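Local coordinates for protein ATP:cob(I)alamin adenosyltransferase, putative (Burkholderia thailandensis, PDB 2ZHZ) that probably transfers the adenosyl group of ATP to cobalamin, forming adenosylcobalamin, and works as a homotrimer, at residues G47-A51 / E52-D56. Residues are numbered along the deposited sequence; the frame is centred on the assembly and turned at random.
Sequences GVLLA and EPLPD
The backbone N of E52 donates to the carbonyl O of L49, 3.0 Å away, with an N-H···O angle of 157°. One step back, A51 N bonds to V48 O at 3.1 Å. Both bonds span three residues, a 3-10-like pattern where the chain leaves helix 31-50. The chain then turns extended at E52 and runs through P53 and L54 to P55, the N-cap residue of helix 56-77. Residues 52-55 form a short connection, with two prolines, between these neighbouring helices of the bundle. L54 folds back over the helix end. Its CD1 lies 3.6 Å from L49 O and 4.0 Å from L50 CD2, while its CD2 meets L49 CD1 at 4.0 Å. The L54 side chain crosses those of L49 and L50 at about a right angle. L62 and L166 continue this apolar cluster. The side chain of E52 keeps CG beside its own backbone N (chi1 -66°), which puts CG 3.7 Å from L49 O. A water donates to both E52 OE2 (2.7 Å) and V48 O (2.6 Å), bridging the carboxylate to the last turn. The same OE2 forms a salt bridge with R116 of the second subunit, and V48 and A51 pack on V123 and G114 of that subunit.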
ATOM      1  N   GLY B  47      -3.686  -2.942 -10.855  1.00 16.49           N
ATOM      2  CA  GLY B  47      -5.029  -2.829 -11.393  1.00 16.77           C
ATOM      3  C   GLY B  47      -5.455  -1.370 -11.453  1.00 17.83           C
ATOM      4  O   GLY B  47      -6.192  -0.957 -12.358  1.00 16.25           O
ATOM      5  N   VAL B  48      -4.996  -0.581 -10.485  1.00 15.04           N
ATOM      6  CA  VAL B  48      -5.326   0.839 -10.450  1.00 15.55           C
ATOM      7  C   VAL B  48      -4.612   1.545 -11.599  1.00 15.89           C
ATOM      8  O   VAL B  48      -5.177   2.428 -12.250  1.00 18.10           O
ATOM      9  CB  VAL B  48      -4.907   1.474  -9.108  1.00 14.90           C
ATOM     10  CG1 VAL B  48      -5.054   2.989  -9.168  1.00 18.44           C
ATOM     11  CG2 VAL B  48      -5.771   0.909  -7.992  1.00 12.36           C
ATOM     12  N   LEU B  49      -3.367   1.154 -11.841  1.00 16.95           N
ATOM     13  CA  LEU B  49      -2.587   1.731 -12.930  1.00 16.54           C
ATOM     14  C   LEU B  49      -3.230   1.370 -14.276  1.00 19.05           C
ATOM     15  O   LEU B  49      -3.285   2.195 -15.190  1.00 19.39           O
ATOM     16  CB  LEU B  49      -1.150   1.207 -12.886  1.00 14.53           C
ATOM     17  CG  LEU B  49      -0.240   1.571 -14.066  1.00 15.91           C
ATOM     18  CD1 LEU B  49      -0.235   3.085 -14.282  1.00 15.41           C
ATOM     19  CD2 LEU B  49       1.166   1.049 -13.794  1.00 14.76           C
ATOM     20  N   LEU B  50      -3.722   0.139 -14.391  1.00 19.08           N
ATOM     21  CA  LEU B  50      -4.363  -0.306 -15.625  1.00 21.12           C
ATOM     22  C   LEU B  50      -5.660   0.447 -15.915  1.00 22.88           C
ATOM     23  O   LEU B  50      -6.168   0.404 -17.035  1.00 23.85           O
ATOM     24  CB  LEU B  50      -4.632  -1.814 -15.570  1.00 18.11           C
ATOM     25  CG  LEU B  50      -3.417  -2.701 -15.864  1.00 17.51           C
ATOM     26  CD1 LEU B  50      -3.694  -4.124 -15.438  1.00 17.23           C
ATOM     27  CD2 LEU B  50      -3.098  -2.645 -17.360  1.00 17.84           C
ATOM     28  N   ALA B  51      -6.190   1.140 -14.912  1.00 22.26           N
ATOM     29  CA  ALA B  51      -7.423   1.903 -15.080  1.00 24.02           C
ATOM     30  C   ALA B  51      -7.143   3.287 -15.677  1.00 26.27           C
ATOM     31  O   ALA B  51      -8.066   4.057 -15.948  1.00 27.06           O
ATOM     32  CB  ALA B  51      -8.140   2.042 -13.738  1.00 26.23           C
ATOM     33  N   GLU B  52      -5.864   3.590 -15.879  1.00 24.42           N
ATOM     34  CA  GLU B  52      -5.437   4.863 -16.449  1.00 25.74           C
ATOM     35  C   GLU B  52      -5.186   4.684 -17.943  1.00 25.71           C
ATOM     36  O   GLU B  52      -5.097   3.559 -18.432  1.00 22.36           O
ATOM     37  CB  GLU B  52      -4.124   5.319 -15.805  1.00 27.65           C
ATOM     38  CG  GLU B  52      -4.201   5.670 -14.329  1.00 30.94           C
ATOM     39  CD  GLU B  52      -4.917   6.980 -14.087  1.00 32.97           C
ATOM     40  OE1 GLU B  52      -4.527   7.991 -14.711  1.00 37.88           O
ATOM     41  OE2 GLU B  52      -5.861   7.002 -13.273  1.00 36.57           O
ATOM     42  N   PRO B  53      -5.089   5.798 -18.691  1.00 26.22           N
ATOM     43  CA  PRO B  53      -4.830   5.703 -20.131  1.00 26.43           C
ATOM     44  C   PRO B  53      -3.392   5.213 -20.257  1.00 25.16           C
ATOM     45  O   PRO B  53      -2.512   5.702 -19.547  1.00 26.34           O
ATOM     46  CB  PRO B  53      -4.978   7.147 -20.605  1.00 28.42           C
ATOM     47  CG  PRO B  53      -5.976   7.721 -19.639  1.00 28.68           C
ATOM     48  CD  PRO B  53      -5.493   7.165 -18.320  1.00 27.24           C
ATOM     49  N   LEU B  54      -3.144   4.259 -21.146  1.00 24.03           N
ATOM     50  CA  LEU B  54      -1.798   3.719 -21.299  1.00 23.08           C
ATOM     51  C   LEU B  54      -1.489   3.306 -22.730  1.00 24.74           C
ATOM     52  O   LEU B  54      -2.395   3.046 -23.515  1.00 23.84           O
ATOM     53  CB  LEU B  54      -1.630   2.474 -20.427  1.00 22.48           C
ATOM     54  CG  LEU B  54      -1.798   2.524 -18.906  1.00 20.11           C
ATOM     55  CD1 LEU B  54      -1.975   1.101 -18.385  1.00 21.31           C
ATOM     56  CD2 LEU B  54      -0.590   3.188 -18.265  1.00 21.08           C
ATOM     57  N   PRO B  55      -0.196   3.242 -23.083  1.00 26.78           N
ATOM     58  CA  PRO B  55       0.160   2.831 -24.442  1.00 27.07           C
ATOM     59  C   PRO B  55      -0.266   1.365 -24.521  1.00 27.53           C
ATOM     60  O   PRO B  55      -0.171   0.645 -23.527  1.00 25.35           O
ATOM     61  CB  PRO B  55       1.680   2.984 -24.465  1.00 27.39           C
ATOM     62  CG  PRO B  55       1.931   4.086 -23.473  1.00 28.25           C
ATOM     63  CD  PRO B  55       0.988   3.726 -22.351  1.00 26.96           C
ATOM     64  N   ASP B  56      -0.737   0.925 -25.683  1.00 26.27           N
ATOM     65  CA  ASP B  56      -1.187  -0.455 -25.842  1.00 28.75           C
ATOM     66  C   ASP B  56      -0.185  -1.510 -25.391  1.00 26.82           C
ATOM     67  O   ASP B  56      -0.560  -2.491 -24.749  1.00 27.93           O
ATOM     68  CB  ASP B  56      -1.578  -0.711 -27.300  1.00 30.87           C
ATOM     69  CG  ASP B  56      -2.874  -0.027 -27.681  1.00 35.85           C
ATOM     70  OD1 ASP B  56      -3.176   0.056 -28.890  1.00 40.21           O
ATOM     71  OD2 ASP B  56      -3.599   0.424 -26.767  1.00 38.03           O
TER
HETATM   72  O   HOH W   1      -6.321   4.732 -11.936  1.00 24.46           O